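Local coordinates for MgGH51 (Meripilus giganteus, PDB 6ZQ0), which is a family GH51 alpha-L-arabinofuranosidase that probably releases terminal alpha-L-arabinofuranosyl groups from arabinose-bearing polysaccharides, at residues L20-I25 with P481-V486; F225-G230 with L272-F277. All coordinates share one frame; numbering follows the deposited sequence.

Interaction 1 of 2, residues L20-I25 with P481-V486; sequences LMFEDI and PLLQHV. With LXE ([(1~{S},2~{S},3~{S},4~{S})-2-(hydroxymethyl)-3,4-bis(oxidanyl)cyclopentyl]azanium), chain G.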
# COMPACT_ATOMS: atom_id res chain seq x y z
N LEU A 20 7.09 4.16 2.88
CA LEU A 20 5.94 3.86 2.00
C LEU A 20 4.69 4.51 2.57
O LEU A 20 4.53 4.60 3.81
CB LEU A 20 5.71 2.34 1.96
CG LEU A 20 6.89 1.53 1.49
CD1 LEU A 20 6.46 0.08 1.36
CD2 LEU A 20 7.45 2.07 0.18
N MET A 21 3.82 4.86 1.65
CA MET A 21 2.48 5.42 1.98
C MET A 21 1.45 4.47 1.39
O MET A 21 1.45 4.28 0.19
CB MET A 21 2.30 6.80 1.36
CG MET A 21 0.98 7.45 1.73
SD MET A 21 -0.39 6.95 0.69
CE MET A 21 -1.70 7.92 1.42
N PHE A 22 0.65 3.86 2.25
CA PHE A 22 -0.35 2.86 1.82
C PHE A 22 -1.75 3.32 2.21
O PHE A 22 -2.01 3.71 3.34
CB PHE A 22 -0.03 1.49 2.40
CG PHE A 22 -0.95 0.45 1.83
CD1 PHE A 22 -2.16 0.22 2.40
CD2 PHE A 22 -0.62 -0.28 0.70
CE1 PHE A 22 -3.04 -0.70 1.85
CE2 PHE A 22 -1.50 -1.20 0.16
CZ PHE A 22 -2.70 -1.42 0.74
N GLU A 23 -2.66 3.21 1.24
CA GLU A 23 -4.09 3.07 1.53
C GLU A 23 -4.62 2.14 0.47
O GLU A 23 -3.90 1.97 -0.56
CB GLU A 23 -4.81 4.41 1.45
CG GLU A 23 -4.92 4.92 0.04
CD GLU A 23 -5.51 6.30 -0.10
OE1 GLU A 23 -6.66 6.48 0.30
OE2 GLU A 23 -4.85 7.17 -0.66
N ASP A 24 -5.81 1.60 0.69
CA ASP A 24 -6.49 0.81 -0.37
C ASP A 24 -7.02 1.79 -1.42
O ASP A 24 -8.11 2.37 -1.23
CB ASP A 24 -7.58 -0.09 0.19
CG ASP A 24 -7.78 -1.33 -0.66
OD1 ASP A 24 -7.55 -1.21 -1.87
OD2 ASP A 24 -8.10 -2.41 -0.08
N ILE A 25 -6.28 1.90 -2.52
CA ILE A 25 -6.57 2.79 -3.67
C ILE A 25 -6.09 2.01 -4.90
O ILE A 25 -5.14 1.24 -4.76
CB ILE A 25 -5.90 4.15 -3.56
CG1 ILE A 25 -6.32 5.07 -4.71
CG2 ILE A 25 -4.37 4.03 -3.49
CD1 ILE A 25 -5.70 6.45 -4.63
N PRO A 481 0.38 7.61 -4.96
CA PRO A 481 0.16 6.32 -4.31
C PRO A 481 1.26 5.29 -4.58
O PRO A 481 1.99 5.37 -5.52
CB PRO A 481 -1.15 5.81 -4.94
CG PRO A 481 -1.76 7.02 -5.57
CD PRO A 481 -0.61 7.89 -5.97
N LEU A 482 1.27 4.26 -3.75
CA LEU A 482 2.26 3.19 -3.82
C LEU A 482 1.92 2.20 -4.91
O LEU A 482 2.85 1.75 -5.61
CB LEU A 482 2.29 2.52 -2.45
CG LEU A 482 3.30 1.39 -2.29
CD1 LEU A 482 4.71 1.86 -2.46
CD2 LEU A 482 3.17 0.75 -0.92
N LEU A 483 0.67 1.75 -4.94
CA LEU A 483 0.27 0.54 -5.70
C LEU A 483 -0.85 0.86 -6.67
O LEU A 483 -1.73 1.66 -6.35
CB LEU A 483 -0.12 -0.55 -4.70
CG LEU A 483 1.07 -1.23 -4.03
CD1 LEU A 483 0.57 -2.22 -3.03
CD2 LEU A 483 1.96 -1.94 -5.01
N GLN A 484 -0.85 0.16 -7.78
CA GLN A 484 -1.91 0.29 -8.79
C GLN A 484 -2.23 -1.07 -9.41
O GLN A 484 -1.34 -1.67 -10.10
CB GLN A 484 -1.47 1.27 -9.86
CG GLN A 484 -2.40 1.34 -11.04
CD GLN A 484 -1.75 2.03 -12.20
OE1 GLN A 484 -0.51 2.17 -12.29
NE2 GLN A 484 -2.58 2.37 -13.16
N HIS A 485 -3.49 -1.46 -9.31
CA HIS A 485 -4.03 -2.56 -10.16
C HIS A 485 -4.36 -1.93 -11.53
O HIS A 485 -5.21 -1.06 -11.55
CB HIS A 485 -5.25 -3.21 -9.54
CG HIS A 485 -5.52 -4.53 -10.17
ND1 HIS A 485 -5.63 -4.70 -11.55
CD2 HIS A 485 -5.63 -5.76 -9.61
CE1 HIS A 485 -5.80 -6.00 -11.80
NE2 HIS A 485 -5.81 -6.67 -10.64
N VAL A 486 -3.66 -2.33 -12.58
CA VAL A 486 -3.83 -1.66 -13.90
C VAL A 486 -5.25 -1.88 -14.44
O VAL A 486 -5.59 -1.17 -15.39
CB VAL A 486 -2.75 -2.09 -14.90
CG1 VAL A 486 -1.37 -1.61 -14.49
CG2 VAL A 486 -2.75 -3.58 -15.14
C1' LXE G . -3.86 12.59 -1.09
C2' LXE G . -4.81 11.70 -0.32
O2' LXE G . -4.58 11.58 1.09
C3' LXE G . -4.69 10.34 -0.99
O3' LXE G . -5.78 9.47 -0.59
C4' LXE G . -4.57 10.69 -2.48
C5' LXE G . -3.76 9.74 -3.41
O5' LXE G . -2.42 9.51 -2.96
C6' LXE G . -3.96 12.10 -2.49
N1' LXE G . -4.72 13.11 -3.23
O HOH W 1 -0.79 4.48 -1.57
O HOH W 2 -1.45 2.19 -3.00

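Interaction 2 of 2, residues F225-G230 with L272-F277; sequences FRFPGG and LEYLQF. With LXE ([(1~{S},2~{S},3~{S},4~{S})-2-(hydroxymethyl)-3,4-bis(oxidanyl)cyclopentyl]azanium), chain G.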
# COMPACT_ATOMS: atom_id res chain seq x y z
N PHE A 225 5.97 2.58 7.12
CA PHE A 225 4.74 2.33 6.36
C PHE A 225 3.64 3.18 6.98
O PHE A 225 3.25 2.96 8.13
CB PHE A 225 4.47 0.85 6.41
CG PHE A 225 3.42 0.33 5.47
CD1 PHE A 225 2.10 0.41 5.84
CD2 PHE A 225 3.78 -0.28 4.26
CE1 PHE A 225 1.12 -0.13 5.03
CE2 PHE A 225 2.79 -0.84 3.47
CZ PHE A 225 1.48 -0.79 3.87
N ARG A 226 3.24 4.19 6.25
CA ARG A 226 2.14 5.10 6.67
C ARG A 226 0.83 4.45 6.21
O ARG A 226 0.73 4.07 5.05
CB ARG A 226 2.26 6.44 5.95
CG ARG A 226 1.23 7.48 6.40
CD ARG A 226 1.15 8.60 5.38
NE ARG A 226 0.08 9.53 5.75
CZ ARG A 226 -0.60 10.25 4.86
NH1 ARG A 226 -0.28 10.19 3.59
NH2 ARG A 226 -1.62 11.01 5.24
N PHE A 227 -0.13 4.33 7.11
CA PHE A 227 -1.38 3.60 6.82
C PHE A 227 -2.40 3.98 7.91
O PHE A 227 -2.02 4.45 8.98
CB PHE A 227 -1.07 2.10 6.82
CG PHE A 227 -1.08 1.50 8.19
CD1 PHE A 227 -0.04 1.74 9.06
CD2 PHE A 227 -2.12 0.72 8.63
CE1 PHE A 227 -0.05 1.26 10.35
CE2 PHE A 227 -2.12 0.19 9.91
CZ PHE A 227 -1.11 0.51 10.79
N PRO A 228 -3.69 3.65 7.75
CA PRO A 228 -4.28 3.10 6.52
C PRO A 228 -4.77 4.11 5.50
O PRO A 228 -5.42 3.72 4.56
CB PRO A 228 -5.45 2.32 7.10
CG PRO A 228 -5.95 3.23 8.22
CD PRO A 228 -4.65 3.65 8.87
N GLY A 229 -4.45 5.39 5.67
CA GLY A 229 -4.64 6.39 4.60
C GLY A 229 -4.26 7.76 5.13
O GLY A 229 -3.98 7.87 6.31
N GLY A 230 -4.27 8.77 4.26
CA GLY A 230 -4.95 8.70 2.99
C GLY A 230 -6.46 8.87 3.10
O GLY A 230 -7.07 8.63 4.17
N LEU A 272 -3.92 -6.17 12.27
CA LEU A 272 -2.89 -7.17 12.64
C LEU A 272 -2.08 -7.60 11.41
O LEU A 272 -0.86 -7.69 11.56
CB LEU A 272 -3.49 -8.42 13.31
CG LEU A 272 -2.43 -9.32 13.94
CD1 LEU A 272 -1.65 -8.63 15.05
CD2 LEU A 272 -3.06 -10.60 14.52
N GLU A 273 -2.71 -7.74 10.22
CA GLU A 273 -1.95 -8.13 9.01
C GLU A 273 -0.95 -7.01 8.67
O GLU A 273 0.16 -7.31 8.29
CB GLU A 273 -2.89 -8.38 7.83
CG GLU A 273 -3.73 -9.63 8.05
CD GLU A 273 -4.95 -9.48 8.92
OE1 GLU A 273 -5.41 -8.34 9.11
OE2 GLU A 273 -5.43 -10.52 9.42
N TYR A 274 -1.34 -5.75 8.81
CA TYR A 274 -0.41 -4.60 8.59
C TYR A 274 0.78 -4.75 9.53
O TYR A 274 1.94 -4.74 9.10
CB TYR A 274 -1.10 -3.25 8.84
CG TYR A 274 -1.97 -2.74 7.72
CD1 TYR A 274 -1.45 -2.39 6.49
CD2 TYR A 274 -3.34 -2.58 7.90
CE1 TYR A 274 -2.24 -1.85 5.50
CE2 TYR A 274 -4.15 -2.05 6.91
CZ TYR A 274 -3.60 -1.73 5.69
OH TYR A 274 -4.39 -1.14 4.72
N LEU A 275 0.50 -4.97 10.81
CA LEU A 275 1.58 -4.97 11.83
C LEU A 275 2.51 -6.16 11.56
O LEU A 275 3.73 -6.01 11.73
CB LEU A 275 0.96 -5.02 13.22
CG LEU A 275 0.19 -3.77 13.59
CD1 LEU A 275 -0.66 -4.03 14.81
CD2 LEU A 275 1.14 -2.61 13.83
N GLN A 276 1.95 -7.29 11.16
CA GLN A 276 2.73 -8.51 10.83
C GLN A 276 3.64 -8.20 9.66
O GLN A 276 4.78 -8.63 9.65
CB GLN A 276 1.78 -9.68 10.56
CG GLN A 276 1.17 -10.19 11.84
CD GLN A 276 0.11 -11.27 11.70
OE1 GLN A 276 -0.11 -12.04 12.65
NE2 GLN A 276 -0.59 -11.30 10.56
N PHE A 277 3.14 -7.51 8.65
CA PHE A 277 3.96 -7.14 7.50
C PHE A 277 5.16 -6.32 7.98
O PHE A 277 6.27 -6.49 7.50
CB PHE A 277 3.09 -6.44 6.47
CG PHE A 277 3.84 -6.06 5.23
CD1 PHE A 277 4.56 -7.01 4.53
CD2 PHE A 277 3.74 -4.79 4.70
CE1 PHE A 277 5.21 -6.66 3.36
CE2 PHE A 277 4.38 -4.46 3.52
CZ PHE A 277 5.14 -5.39 2.87
C1' LXE G . -3.86 12.59 -1.09
C2' LXE G . -4.81 11.70 -0.32
O2' LXE G . -4.58 11.58 1.09
C3' LXE G . -4.69 10.34 -0.99
O3' LXE G . -5.78 9.47 -0.59
C4' LXE G . -4.57 10.69 -2.48
C5' LXE G . -3.76 9.74 -3.41
O5' LXE G . -2.42 9.51 -2.96
C6' LXE G . -3.96 12.10 -2.49
N1' LXE G . -4.72 13.11 -3.23

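Interaction 1 of 2, residues L20-I25 with P481-V486
Leu482 buries more surface than any other residue of this contact, 86 Å², with its branched end beside Leu20. Its CG stands anti to the backbone N (chi1 -178°), which carries the methyls to Leu20, where Leu20 CD2 and Leu482 CD1 are 3.8 Å apart. The base of the same side chain is close to the backbone, with Leu482 CB 3.3 Å from Met21 O. Phe22 is met at its ring edge, near the ring plane, by Leu483: CE2 of Phe22 lies 3.9 Å from CD1 of Leu483. Farther along, Ile25 crosses Pro481 at about a right angle, its CG2 being 4.0 Å from Pro481 CB.

No direct hydrogen bond joins the segments, and water does the polar work. One water donates to Met21 O at 2.9 Å and accepts from Leu482 N at 3.0 Å, satisfying two buried backbone groups. A second accepts from Leu483 N at 2.9 Å and reaches Glu23 O only through a weak bond.

Segment 20-25 also grips the ligand. Its hydroxyl O3' donates to Glu23 OE2 in a very short bond of 2.5 Å, while OE1 of that carboxylate is held by Asn232 N and Trp261 NE1, which fixes its rotation. Pro481, entered through a cis peptide, and Ile25 CD1 lie against the hydroxymethyl arm.

Segment 481-486 follows strand 474-479, the last of eight parallel strands of which 20-21 is the first, so the water-bridged contact lies where a (β/α)8 barrel would be expected to close, at the C-terminal strand ends that form the sugar pocket of GH51 enzymes.

Interaction 2 of 2, residues F225-G230 with L272-F277
Phe227 and Tyr274 meet through opposed side-chain settings: in Phe227 CG sits between the backbone N and the carbonyl carbon (chi1 84°), whereas in Tyr274 it lies anti to the carbonyl carbon, and the two side chains slide past each other in opposite directions. This places Phe227 CD2 over the centre of one face of the tyrosine ring, 3.6 Å from Tyr274 CG. The planes are inclined by 38°, so the pair is oblique rather than stacked. Phe225 approaches Tyr274 rim to rim, with Phe225 CE1 at 3.7 Å from Tyr274 CD1. It also receives Phe277, whose edge is turned to the Phe225 face in an offset edge-to-face pair with planes at 84°; here CE2 of Phe225 and CE2 of Phe277 are 4.0 Å apart. An alanine in place of Tyr274 would probably leave the Phe227 rim without the face it lies over and open a gap between Phe225 and Phe227.

Phe225 and Phe227 face the helix, while the intervening Arg226 points the other way, into salt bridges with Glu347, Glu429 and Asp398. The axes of strand 225-227 and helix 272-277 run nearly antiparallel and approach to 10.7 Å; helix 271-281 then leads into strand 284-289, the parallel neighbour: a beta-alpha-beta crossover of the barrel. Phe278 of the same helix adds further ring contacts to both phenylalanines, and Leu275 packs on helix 306-320.

Overall arrangement
The centres of interactions 1 and 2 are about 12 Å apart, and strands 20-21 and 224-227 join them as neighbours in the eight-stranded parallel barrel sheet. Backbone pairing is direct: Leu20 O lies 2.8 Å from Arg226 N, and Phe22 N lies 2.8 Å from Arg226 O. In sequence, both segments of interaction 2 fall between the two of interaction 1; interaction 1 joins segments that lie 456 residues apart at their closest ends. The Phe22 ring packs against the Phe225 ring and touches Tyr274 OH, which links the two contacts by side chains as well. Both contacts also reach the ligand, one through Glu23 and Pro481, the other through Gly230, so a probable barrel-closing contact and a beta-alpha-beta unit both border the ligand pocket.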